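Local coordinates for protein ABC-type phosphate transport system, periplasmic component (Lactobacillus brevis, PDB 4ECF) that binds phosphate and is probably the solute-binding component of a PstSACB-type ABC transporter that imports it across the cytoplasmic membrane, at residues 17-22 and 34-39; 22-27 and 224-229; 47-52 and 70-75; 132-137 and 150-155; 236-239 and 245-248. One frame throughout, in Å; residues are numbered along the deposited sequence.

Contact 1. Residues 17-22 and 34-39. With EDO (1,2-ethanediol), chain I.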
# COMPACT_ATOMS: atom_id res chain seq x y z
N LEU A 17 5.20 8.57 2.05
CA LEU A 17 5.82 8.73 3.39
C LEU A 17 7.37 8.83 3.29
O LEU A 17 8.02 9.66 3.97
CB LEU A 17 5.44 7.57 4.31
CG LEU A 17 6.10 7.54 5.68
CD1 LEU A 17 5.84 8.85 6.44
CD2 LEU A 17 5.61 6.31 6.48
N VAL A 18 7.97 8.00 2.46
CA VAL A 18 9.43 8.01 2.28
C VAL A 18 9.90 9.34 1.66
O VAL A 18 10.87 9.93 2.08
CB VAL A 18 9.96 6.75 1.56
CG1 VAL A 18 11.48 6.84 1.46
CG2 VAL A 18 9.53 5.48 2.32
N GLU A 19 9.15 9.84 0.69
CA GLU A 19 9.47 11.12 0.09
C GLU A 19 9.34 12.26 1.10
O GLU A 19 10.17 13.17 1.17
CB GLU A 19 8.57 11.40 -1.12
CG GLU A 19 8.92 10.53 -2.29
CD GLU A 19 8.05 10.77 -3.49
OE1 GLU A 19 6.93 11.28 -3.31
OE2 GLU A 19 8.51 10.42 -4.61
N ALA A 20 8.24 12.27 1.86
CA ALA A 20 8.03 13.36 2.84
C ALA A 20 9.06 13.33 3.97
O ALA A 20 9.63 14.38 4.34
CB ALA A 20 6.60 13.35 3.39
N ALA A 21 9.35 12.12 4.46
CA ALA A 21 10.30 11.96 5.55
C ALA A 21 11.72 12.29 5.04
O ALA A 21 12.52 12.90 5.74
CB ALA A 21 10.27 10.56 6.14
N GLY A 22 12.01 11.88 3.82
CA GLY A 22 13.30 12.16 3.20
C GLY A 22 13.55 13.65 3.06
O GLY A 22 14.62 14.11 3.39
N ILE A 34 18.54 12.21 -0.18
CA ILE A 34 17.79 10.97 -0.15
C ILE A 34 16.94 10.94 -1.40
O ILE A 34 15.99 11.72 -1.55
CB ILE A 34 16.92 10.85 1.13
CG1 ILE A 34 17.85 10.93 2.38
CG2 ILE A 34 16.08 9.56 1.10
CD1 ILE A 34 17.07 10.99 3.67
N ASN A 35 17.23 9.96 -2.26
CA ASN A 35 16.56 9.81 -3.54
C ASN A 35 15.54 8.71 -3.39
O ASN A 35 15.85 7.66 -2.90
CB ASN A 35 17.58 9.40 -4.57
CG ASN A 35 18.65 10.43 -4.73
OD1 ASN A 35 18.40 11.51 -5.25
ND2 ASN A 35 19.85 10.14 -4.22
N VAL A 36 14.30 8.97 -3.80
CA VAL A 36 13.21 8.01 -3.61
C VAL A 36 12.59 7.73 -4.97
O VAL A 36 12.34 8.66 -5.77
CB VAL A 36 12.13 8.58 -2.66
CG1 VAL A 36 11.12 7.51 -2.33
CG2 VAL A 36 12.76 9.09 -1.36
N GLN A 37 12.40 6.46 -5.26
CA GLN A 37 11.69 6.04 -6.47
C GLN A 37 10.55 5.10 -6.12
O GLN A 37 10.52 4.49 -5.06
CB GLN A 37 12.62 5.27 -7.42
CG GLN A 37 13.86 6.03 -7.88
CD GLN A 37 14.81 5.17 -8.72
OE1 GLN A 37 14.46 4.07 -9.22
NE2 GLN A 37 16.02 5.68 -8.92
N GLY A 38 9.64 4.95 -7.09
CA GLY A 38 8.59 3.94 -7.02
C GLY A 38 9.06 2.62 -7.63
O GLY A 38 10.21 2.19 -7.40
N GLY A 39 8.19 2.00 -8.43
CA GLY A 39 8.46 0.69 -9.02
C GLY A 39 7.64 -0.47 -8.51
O GLY A 39 7.50 -1.51 -9.18
C1 EDO I . 4.34 9.72 -5.92
O1 EDO I . 3.04 9.78 -6.52
C2 EDO I . 4.20 9.42 -4.44
O2 EDO I . 4.31 10.62 -3.66
O HOH W 1 10.93 11.22 -5.36
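V36 meets the helix with both of its methyls. CG1 lies 3.7 Å from E19 CG and also borders V18, while V36 CG2 comes to 3.8 Å from V18 CG1. V18 puts that methyl forward because CG1 stands anti to the backbone N (chi1 -178°), and the two valines meet at a slant through their branches. Further along the strand, I34 ends its extended side chain against bare backbone: CD1 is 4.0 Å from G22 CA. No side chain intervenes here, and the CA atoms of G22 and I34 approach to 5.7 Å. With an alanine at V36, both methyls that bear on V18 CG1 and E19 CG would be gone, and a gap would probably open between helix and strand.

Beside the valines, the exposed E19 reaches past V36 with an extended chain. One ordered water joins the elements, donating to E19 OE2 at 2.7 Å and to V36 O at 3.0 Å. Q15 NE2, one helical turn earlier, also bonds E19 OE2, which helps fix the carboxylate. Its other oxygen, E19 OE1, accepts a bond from O2 of a 1,2-ethanediol, probably a crystallisation additive. F223 of helix 218-228 touches V18, A21 and I34.

The segment axes run nearly antiparallel, at 169° and 8.5 Å apart. That is the course expected of a beta-alpha-beta unit, in which helix 15-28 connects the parallel neighbours 4-10 and 32-39 and packs back on the second strand.

Contact 2. Residues 22-27 and 224-229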
# COMPACT_ATOMS: atom_id res chain seq x y z
N GLY A 22 12.01 11.88 3.82
CA GLY A 22 13.30 12.16 3.20
C GLY A 22 13.55 13.65 3.06
O GLY A 22 14.62 14.11 3.39
N GLU A 23 12.56 14.41 2.57
CA GLU A 23 12.77 15.85 2.39
C GLU A 23 12.88 16.54 3.74
O GLU A 23 13.67 17.47 3.93
CB GLU A 23 11.61 16.48 1.56
CG GLU A 23 11.89 17.94 1.16
CD GLU A 23 11.63 18.97 2.27
OE1 GLU A 23 10.72 18.71 3.10
OE2 GLU A 23 12.33 20.02 2.34
N GLN A 24 12.09 16.09 4.70
CA GLN A 24 12.19 16.65 6.02
C GLN A 24 13.57 16.37 6.63
O GLN A 24 14.20 17.28 7.16
CB GLN A 24 11.04 16.17 6.89
CG GLN A 24 10.92 16.96 8.18
CD GLN A 24 9.65 16.65 8.92
OE1 GLN A 24 9.68 15.97 9.96
NE2 GLN A 24 8.54 17.14 8.40
N TYR A 25 14.04 15.13 6.52
CA TYR A 25 15.34 14.75 7.04
C TYR A 25 16.45 15.60 6.41
O TYR A 25 17.29 16.17 7.08
CB TYR A 25 15.61 13.26 6.75
CG TYR A 25 16.88 12.81 7.41
CD1 TYR A 25 18.13 13.03 6.83
CD2 TYR A 25 16.87 12.28 8.68
CE1 TYR A 25 19.31 12.67 7.48
CE2 TYR A 25 18.04 11.91 9.31
CZ TYR A 25 19.25 12.12 8.72
OH TYR A 25 20.44 11.77 9.38
N THR A 26 16.42 15.72 5.08
CA THR A 26 17.52 16.42 4.40
C THR A 26 17.54 17.93 4.70
O THR A 26 18.61 18.56 4.74
CB THR A 26 17.58 16.19 2.88
OG1 THR A 26 16.41 16.62 2.23
CG2 THR A 26 17.89 14.68 2.57
N GLY A 27 16.36 18.51 4.93
CA GLY A 27 16.31 19.93 5.31
C GLY A 27 16.76 20.17 6.73
O GLY A 27 17.09 21.29 7.10
N ILE A 224 16.47 5.60 8.64
CA ILE A 224 15.51 4.63 9.18
C ILE A 224 15.20 4.93 10.66
O ILE A 224 13.99 4.97 11.06
CB ILE A 224 15.96 3.17 8.92
CG1 ILE A 224 15.96 2.87 7.42
CG2 ILE A 224 15.03 2.20 9.65
CD1 ILE A 224 16.65 1.56 7.13
N THR A 225 16.23 5.17 11.46
CA THR A 225 16.04 5.57 12.86
C THR A 225 15.10 6.80 12.97
O THR A 225 14.15 6.82 13.76
CB THR A 225 17.38 5.85 13.48
OG1 THR A 225 18.13 4.63 13.49
CG2 THR A 225 17.23 6.41 14.91
N TYR A 226 15.32 7.79 12.10
CA TYR A 226 14.48 8.99 12.05
C TYR A 226 13.03 8.68 11.73
O TYR A 226 12.14 9.12 12.45
CB TYR A 226 15.09 9.98 11.05
CG TYR A 226 14.39 11.30 10.92
CD1 TYR A 226 14.71 12.37 11.74
CD2 TYR A 226 13.51 11.51 9.89
CE1 TYR A 226 14.10 13.60 11.56
CE2 TYR A 226 12.91 12.76 9.71
CZ TYR A 226 13.21 13.78 10.54
OH TYR A 226 12.61 15.02 10.38
N VAL A 227 12.77 7.86 10.70
CA VAL A 227 11.43 7.50 10.33
C VAL A 227 10.72 6.74 11.47
O VAL A 227 9.56 6.97 11.72
CB VAL A 227 11.40 6.65 9.03
CG1 VAL A 227 10.00 6.15 8.74
CG2 VAL A 227 11.96 7.44 7.85
N GLN A 228 11.45 5.93 12.22
CA GLN A 228 10.86 5.15 13.33
C GLN A 228 10.77 5.96 14.65
O GLN A 228 10.22 5.47 15.66
CB GLN A 228 11.72 3.90 13.58
CG GLN A 228 11.61 2.87 12.50
CD GLN A 228 12.47 1.65 12.72
OE1 GLN A 228 13.62 1.74 13.14
NE2 GLN A 228 11.89 0.48 12.45
N SER A 229 11.29 7.18 14.69
CA SER A 229 11.43 7.90 15.95
C SER A 229 10.06 8.42 16.37
O SER A 229 9.25 8.76 15.50
CB SER A 229 12.45 9.04 15.82
OG SER A 229 11.94 10.06 14.97
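Q24 lies against the phenol end of Y226, its CG 3.4 Å from Y226 OH. The glutamine chain is extended and crosses the tyrosine at about a right angle, with amide and ring planes nearly perpendicular. Q24 OE1 comes to 3.1 Å from Y226 OH without forming a hydrogen bond; the hydroxyl is instead bonded to E28 OE1, one turn further along the same helix.

Y25, the next residue, makes the main contact. Its ring stands edge-on over one face of Y226 in a T-shaped pair, centroids 5.0 Å apart and planes at 88°. The leading atom is Y25 CD2, 3.5 Å from Y226 CG and therefore set toward the rim near the CB end and not over the ring centre. Y25 CE2 continues past the ring to Y226 CB at 3.9 Å, and Y25 CB covers Y226 CE2 at 4.0 Å. CG is anti to the backbone N in both tyrosines, and the rings meet between the two helices. The helix end at Y226 is closed by S229, whose N and OG both bond Y226 O, the hydroxyl lying in the carbonyl plane on a lone pair.

Beyond the pair, Y25 stacks on H29 and touches I34 and T32 of strand 32-39. S229 is the N-cap residue of helix 230-239, whose I232 touches both Q24 and Y226, so three helices converge here, beside the edge of the sheet.

Contact 3. Residues 47-52 and 70-75. With EDO (1,2-ethanediol), chain E.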
# COMPACT_ATOMS: atom_id res chain seq x y z
N GLN A 47 15.47 -5.27 -5.89
CA GLN A 47 16.63 -4.37 -5.97
C GLN A 47 17.44 -4.38 -4.66
O GLN A 47 18.66 -4.37 -4.71
CB GLN A 47 16.21 -2.95 -6.30
CG GLN A 47 15.68 -2.82 -7.73
CD GLN A 47 16.76 -3.10 -8.74
OE1 GLN A 47 17.70 -2.32 -8.87
NE2 GLN A 47 16.63 -4.21 -9.48
N ILE A 48 16.76 -4.49 -3.53
CA ILE A 48 17.51 -4.55 -2.28
C ILE A 48 18.27 -5.88 -2.18
O ILE A 48 19.44 -5.92 -1.74
CB ILE A 48 16.66 -4.19 -1.04
CG1 ILE A 48 17.57 -3.98 0.20
CG2 ILE A 48 15.63 -5.27 -0.71
CD1 ILE A 48 18.54 -2.81 0.05
N GLN A 49 17.64 -6.98 -2.59
CA GLN A 49 18.34 -8.28 -2.63
C GLN A 49 19.59 -8.21 -3.49
O GLN A 49 20.62 -8.80 -3.15
CB GLN A 49 17.44 -9.42 -3.07
CG GLN A 49 18.14 -10.67 -3.53
CD GLN A 49 17.19 -11.84 -3.56
OE1 GLN A 49 16.88 -12.37 -2.50
NE2 GLN A 49 16.70 -12.23 -4.75
N GLU A 50 19.47 -7.53 -4.63
CA GLU A 50 20.61 -7.36 -5.54
C GLU A 50 21.71 -6.45 -4.99
O GLU A 50 22.83 -6.41 -5.52
CB GLU A 50 20.09 -6.83 -6.89
CG GLU A 50 21.10 -6.87 -8.00
CD GLU A 50 20.53 -6.53 -9.38
OE1 GLU A 50 19.30 -6.58 -9.58
OE2 GLU A 50 21.34 -6.22 -10.28
N GLY A 51 21.39 -5.67 -3.97
CA GLY A 51 22.29 -4.69 -3.41
C GLY A 51 22.45 -3.51 -4.35
O GLY A 51 23.47 -2.84 -4.35
N ALA A 52 21.41 -3.25 -5.16
CA ALA A 52 21.44 -2.19 -6.15
C ALA A 52 20.95 -0.84 -5.63
O ALA A 52 21.12 0.20 -6.30
CB ALA A 52 20.64 -2.62 -7.38
N ALA A 70 14.86 -13.92 2.26
CA ALA A 70 14.59 -13.01 3.38
C ALA A 70 15.73 -12.97 4.42
O ALA A 70 15.92 -11.95 5.10
CB ALA A 70 13.28 -13.40 4.05
N ARG A 71 16.52 -14.04 4.51
CA ARG A 71 17.55 -14.13 5.55
C ARG A 71 18.79 -13.24 5.31
O ARG A 71 19.58 -13.06 6.22
CB ARG A 71 17.97 -15.58 5.79
CG ARG A 71 16.88 -16.41 6.47
CD ARG A 71 17.47 -17.40 7.48
NE ARG A 71 17.88 -18.67 6.87
CZ ARG A 71 18.79 -19.51 7.38
NH1 ARG A 71 19.42 -19.23 8.52
NH2 ARG A 71 19.08 -20.63 6.73
N GLN A 72 18.98 -12.69 4.12
CA GLN A 72 20.05 -11.75 3.88
C GLN A 72 19.57 -10.28 4.01
O GLN A 72 20.37 -9.34 3.95
CB GLN A 72 20.77 -12.03 2.55
CG GLN A 72 20.00 -11.75 1.27
CD GLN A 72 20.88 -11.75 0.01
OE1 GLN A 72 20.91 -10.77 -0.75
NE2 GLN A 72 21.60 -12.85 -0.21
N LEU A 73 18.26 -10.09 4.20
CA LEU A 73 17.70 -8.77 4.37
C LEU A 73 17.40 -8.54 5.82
O LEU A 73 17.20 -9.49 6.59
CB LEU A 73 16.44 -8.61 3.53
CG LEU A 73 16.60 -8.88 2.03
CD1 LEU A 73 15.26 -8.73 1.27
CD2 LEU A 73 17.67 -7.98 1.46
N VAL A 74 17.36 -7.26 6.20
CA VAL A 74 16.98 -6.84 7.54
C VAL A 74 15.72 -5.96 7.45
O VAL A 74 15.72 -4.92 6.80
CB VAL A 74 18.08 -6.09 8.28
CG1 VAL A 74 17.63 -5.67 9.67
CG2 VAL A 74 19.33 -6.99 8.39
N ASP A 75 14.67 -6.40 8.12
CA ASP A 75 13.39 -5.74 8.18
C ASP A 75 13.40 -4.53 9.11
O ASP A 75 14.08 -4.53 10.15
CB ASP A 75 12.32 -6.76 8.63
CG ASP A 75 10.89 -6.29 8.39
OD1 ASP A 75 10.73 -5.32 7.63
OD2 ASP A 75 9.96 -6.89 8.97
C1 EDO E . 18.13 1.70 -9.78
O1 EDO E . 17.61 2.89 -10.39
C2 EDO E . 17.32 1.36 -8.55
O2 EDO E . 16.94 -0.03 -8.48
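L73 and Q49 have the most surface buried here, and they meet where a leucine methyl faces helix backbone: L73 CD2 is 4.2 Å from Q49 CA. The leucine fork also straddles I48, whose CG2 lies 4.0 Å from L73 CD1. Chi1 of L73 (-56°) sets CG anti to the carbonyl carbon, and from there both methyls reach the last turn of the helix.

Q49 and Q72 cross at about a right angle, their amide planes 74° apart. Q72 OE1 approaches Q49 CG at 3.9 Å and Q49 O at 3.1 Å. Both of these oxygens are acceptors and cannot bond each other; K213 NZ reconciles them, hydrogen-bonding Q49 O and, weakly, Q72 OE1. The lysine's positive charge probably offsets the repulsion of two oxygens held so close. Meanwhile the amide of Q49 is turned to the preceding loop, where OE1 accepts from N69 N and NE2 donates to G67 O, fixing the rotation of the group. G51, with positive phi, closes the helix end in a Schellman motif just beyond.

Helix 41-50 thus ends against the 3-10 turn 70-72 that leads into strand 73-87. The same stretch also pairs with strand 205-213 and the residue after it, V74 bonding T212 and Q72 bonding G214 through the backbone, while L73 also touches Y211 of that strand and A62 of the intervening loop.

Contact 4. Residues 132-137 and 150-155. With PO4 (phosphate ion), chain B.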
# COMPACT_ATOMS: atom_id res chain seq x y z
N GLY A 132 2.44 -4.75 -3.99
CA GLY A 132 2.10 -5.17 -2.66
C GLY A 132 0.66 -4.83 -2.32
O GLY A 132 -0.02 -5.56 -1.55
N THR A 133 0.17 -3.76 -2.94
CA THR A 133 -1.27 -3.38 -2.83
C THR A 133 -2.13 -4.51 -3.39
O THR A 133 -3.12 -4.94 -2.75
CB THR A 133 -1.57 -2.07 -3.55
OG1 THR A 133 -0.68 -1.03 -3.06
CG2 THR A 133 -3.01 -1.66 -3.20
N ARG A 134 -1.78 -4.97 -4.58
CA ARG A 134 -2.53 -6.03 -5.18
C ARG A 134 -2.50 -7.33 -4.32
O ARG A 134 -3.54 -7.93 -4.11
CB ARG A 134 -2.07 -6.33 -6.60
CG ARG A 134 -2.79 -7.52 -7.22
CD ARG A 134 -2.46 -7.66 -8.68
NE ARG A 134 -3.13 -8.84 -9.23
CZ ARG A 134 -3.22 -9.10 -10.52
NH1 ARG A 134 -2.71 -8.26 -11.39
NH2 ARG A 134 -3.85 -10.19 -10.94
N ALA A 135 -1.33 -7.73 -3.82
CA ALA A 135 -1.24 -8.93 -2.99
C ALA A 135 -2.11 -8.83 -1.76
O ALA A 135 -2.80 -9.77 -1.38
CB ALA A 135 0.22 -9.22 -2.63
N THR A 136 -2.08 -7.66 -1.12
CA THR A 136 -2.83 -7.44 0.12
C THR A 136 -4.31 -7.44 -0.15
O THR A 136 -5.10 -8.04 0.59
CB THR A 136 -2.37 -6.12 0.81
OG1 THR A 136 -0.96 -6.22 1.09
CG2 THR A 136 -3.10 -5.95 2.12
N PHE A 137 -4.68 -6.86 -1.29
CA PHE A 137 -6.09 -6.73 -1.66
C PHE A 137 -6.66 -8.13 -1.99
O PHE A 137 -7.75 -8.50 -1.50
CB PHE A 137 -6.25 -5.76 -2.84
CG PHE A 137 -7.69 -5.55 -3.25
CD1 PHE A 137 -8.54 -4.80 -2.46
CD2 PHE A 137 -8.19 -6.11 -4.44
CE1 PHE A 137 -9.86 -4.57 -2.84
CE2 PHE A 137 -9.53 -5.90 -4.80
CZ PHE A 137 -10.35 -5.13 -4.02
N ALA A 150 -7.44 -7.92 -16.69
CA ALA A 150 -7.93 -6.52 -16.73
C ALA A 150 -6.82 -5.63 -17.30
O ALA A 150 -5.64 -6.01 -17.29
CB ALA A 150 -8.26 -5.99 -15.30
N GLN A 151 -7.20 -4.41 -17.67
CA GLN A 151 -6.25 -3.30 -17.84
C GLN A 151 -5.37 -3.19 -16.58
O GLN A 151 -5.90 -3.19 -15.47
CB GLN A 151 -7.02 -1.99 -18.03
CG GLN A 151 -6.14 -0.78 -18.35
CD GLN A 151 -6.93 0.53 -18.45
OE1 GLN A 151 -8.15 0.53 -18.62
NE2 GLN A 151 -6.22 1.64 -18.35
N GLU A 152 -4.05 -3.09 -16.77
CA GLU A 152 -3.10 -2.92 -15.64
C GLU A 152 -2.36 -1.59 -15.69
O GLU A 152 -2.09 -1.04 -16.77
CB GLU A 152 -2.08 -4.07 -15.54
CG GLU A 152 -2.73 -5.35 -15.02
CD GLU A 152 -1.87 -6.60 -15.06
OE1 GLU A 152 -0.70 -6.59 -15.52
OE2 GLU A 152 -2.42 -7.65 -14.62
N GLN A 153 -2.03 -1.08 -14.51
CA GLN A 153 -1.34 0.21 -14.37
C GLN A 153 -0.14 -0.04 -13.48
O GLN A 153 -0.15 -1.00 -12.72
CB GLN A 153 -2.28 1.25 -13.77
CG GLN A 153 -3.56 1.49 -14.55
CD GLN A 153 -3.36 1.97 -15.97
OE1 GLN A 153 -4.08 1.55 -16.87
NE2 GLN A 153 -2.40 2.86 -16.19
N ASP A 154 0.90 0.80 -13.58
CA ASP A 154 2.18 0.47 -12.95
C ASP A 154 2.34 1.10 -11.58
O ASP A 154 3.33 0.81 -10.93
CB ASP A 154 3.37 0.91 -13.84
CG ASP A 154 3.57 0.02 -15.07
OD1 ASP A 154 2.99 -1.09 -15.15
OD2 ASP A 154 4.32 0.46 -15.97
N SER A 155 1.39 1.93 -11.13
CA SER A 155 1.54 2.56 -9.81
C SER A 155 0.20 2.89 -9.19
O SER A 155 -0.80 3.01 -9.89
CB SER A 155 2.33 3.89 -9.93
OG SER A 155 1.62 4.85 -10.68
P PO4 B . 2.80 -1.18 -4.34
O1 PO4 B . 1.38 -1.62 -4.66
O2 PO4 B . 3.74 -2.31 -4.11
O3 PO4 B . 3.33 -0.21 -5.35
O4 PO4 B . 2.76 -0.33 -2.98
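R134 joins helix to strand through one end of its guanidinium, which meets the carboxylate of E152. From a CB directed toward the strand, the chain runs fully extended: CG is anti to the backbone N (chi1 176°), and CD and NE continue the same straight course. NE makes a salt bridge with E138 OE2, one turn along the helix. At the tip, NH1 donates to R127 O and also reaches E152 OE2 at 3.3 Å. This second bond is a weak hydrogen bond within a salt bridge, with an N-H...O angle of 147°. The oxygen sits at the guanidinium edge, near its plane, but the carboxylate itself is turned by 77°, so the two groups do not meet as a flat bidentate pair. Two carboxylates therefore share the arginine's charge.

R127 also donates from NH2 to the phosphate, so R134 is probably a second-shell support of the site. At the start of the same helix G132 N lies 2.8 Å from phosphate O2, while T133 N at 3.0 Å and T133 OG1 at 2.7 Å both donate to phosphate O1. S11, T12, A13, T41 and S131 complete the cage. A helix N-terminus presenting backbone amides and hydroxyls to the phosphate is consistent with the anion site of PstS-family periplasmic binding proteins.

Contact 5. Residues 236-239 and 245-248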
# COMPACT_ATOMS: atom_id res chain seq x y z
N LEU A 236 4.27 13.05 11.15
CA LEU A 236 4.23 12.92 9.71
C LEU A 236 3.52 11.64 9.26
O LEU A 236 2.72 11.64 8.32
CB LEU A 236 5.68 12.97 9.20
CG LEU A 236 6.00 13.36 7.76
CD1 LEU A 236 5.43 14.74 7.50
CD2 LEU A 236 7.53 13.35 7.57
N VAL A 237 3.78 10.54 9.96
CA VAL A 237 3.18 9.24 9.61
C VAL A 237 1.66 9.33 9.57
O VAL A 237 1.01 8.99 8.58
CB VAL A 237 3.74 8.12 10.56
CG1 VAL A 237 2.92 6.84 10.46
CG2 VAL A 237 5.21 7.91 10.26
N ARG A 238 1.09 9.87 10.65
CA ARG A 238 -0.34 10.07 10.78
C ARG A 238 -0.92 11.11 9.80
O ARG A 238 -1.97 10.92 9.23
CB ARG A 238 -0.67 10.42 12.25
CG ARG A 238 0.12 9.58 13.25
CD ARG A 238 -0.48 9.57 14.65
NE ARG A 238 0.33 8.80 15.61
CZ ARG A 238 -0.07 8.47 16.85
NH1 ARG A 238 -1.29 8.83 17.27
NH2 ARG A 238 0.72 7.78 17.66
N GLN A 239 -0.21 12.22 9.60
CA GLN A 239 -0.67 13.25 8.65
C GLN A 239 -0.86 12.75 7.23
O GLN A 239 -1.74 13.22 6.52
CB GLN A 239 0.33 14.39 8.53
CG GLN A 239 0.52 15.26 9.73
CD GLN A 239 1.80 16.07 9.57
OE1 GLN A 239 2.12 16.56 8.46
NE2 GLN A 239 2.55 16.17 10.64
N PRO A 245 2.62 2.06 14.00
CA PRO A 245 2.31 0.72 14.52
C PRO A 245 1.79 0.66 15.97
O PRO A 245 0.98 -0.20 16.27
CB PRO A 245 3.65 -0.03 14.33
CG PRO A 245 4.24 0.65 13.14
CD PRO A 245 3.99 2.09 13.44
N ASP A 246 2.20 1.59 16.83
CA ASP A 246 1.69 1.67 18.20
C ASP A 246 0.19 2.00 18.31
O ASP A 246 -0.36 1.88 19.38
CB ASP A 246 2.42 2.77 18.96
CG ASP A 246 2.07 4.15 18.41
OD1 ASP A 246 2.66 4.52 17.37
OD2 ASP A 246 1.22 4.86 18.99
N GLN A 247 -0.44 2.47 17.22
CA GLN A 247 -1.89 2.69 17.22
C GLN A 247 -2.66 1.38 17.05
O GLN A 247 -3.86 1.32 17.37
CB GLN A 247 -2.24 3.61 16.06
CG GLN A 247 -1.73 5.02 16.18
CD GLN A 247 -2.22 5.84 15.00
OE1 GLN A 247 -1.47 6.13 14.10
NE2 GLN A 247 -3.51 6.17 15.00
N MSE A 248 -2.02 0.34 16.54
CA MSE A 248 -2.69 -0.94 16.27
C MSE A 248 -3.16 -1.61 17.55
O MSE A 248 -2.44 -1.64 18.55
CB MSE A 248 -1.78 -1.89 15.46
CG MSE A 248 -1.45 -1.43 14.01
SE MSE A 248 -2.92 -0.92 12.91
CE MSE A 248 -3.44 -2.58 12.51
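R238 and Q247 lay their flat ends one over the other, the guanidinium and amide planes only 11° from parallel. The side chains come from opposite directions, and Q247 CD rests 3.7 Å above the guanidinium plane, offset toward its rim. Q247 OE1 is 3.6 Å from R238 NE, over the face and not in line with its N-H. The two groups are thus stacked, without a hydrogen bond between them, and their polar edges are used for other partners: Q247 OE1 accepts from S244 N, Q247 NE2 donates to E194 OE2, and R238 NE makes a weak bond to Q233 O.

D246 approaches differently. Its CG occupies the position between backbone N and carbonyl carbon (chi1 68°), which brings the carboxylate round to the arginine. D246 OD2 lies 3.2 Å from R238 NH2 in a salt bridge, the two planes inclined by 35°. A leucine in place of R238 would carry no charge and no flat group, so D246 is likely to lose its ionic mate and the Q247 amide the cover over one face.

At the backbone the pieces stay well apart, with the CA atoms of R238 and Q247 separated by 9.9 Å. The contact is a surface arginine-amide stack with a flanking salt bridge, joining the last turn of helix 230-239 to the 3-10 turn 245-247 on the way to the C-terminal hairpin 250-252 and 258-260.

In the fold
Contacts 1 and 2 share G22 and lie on successive turns of helix 15-28, their centres 10 Å apart; A21 CB touches V227 CG2 at 3.9 Å, and I34 packs on Y25. Contact 5 joins this group through L236, whose CD2 is 3.7 Å from A21 CA and also meets Q24. Contact 3 sits further along the sheet, its centre 18 Å from that of contact 1. Contact 4 belongs to the other side of the chain, with about 28 Å between its centre and that of contact 2. Its segment 132-137 binds the phosphate through G132 and T133, yet T12, A13 and T41, flanking the elements of contact 1, also bind the ion, so the site lies between the two regions.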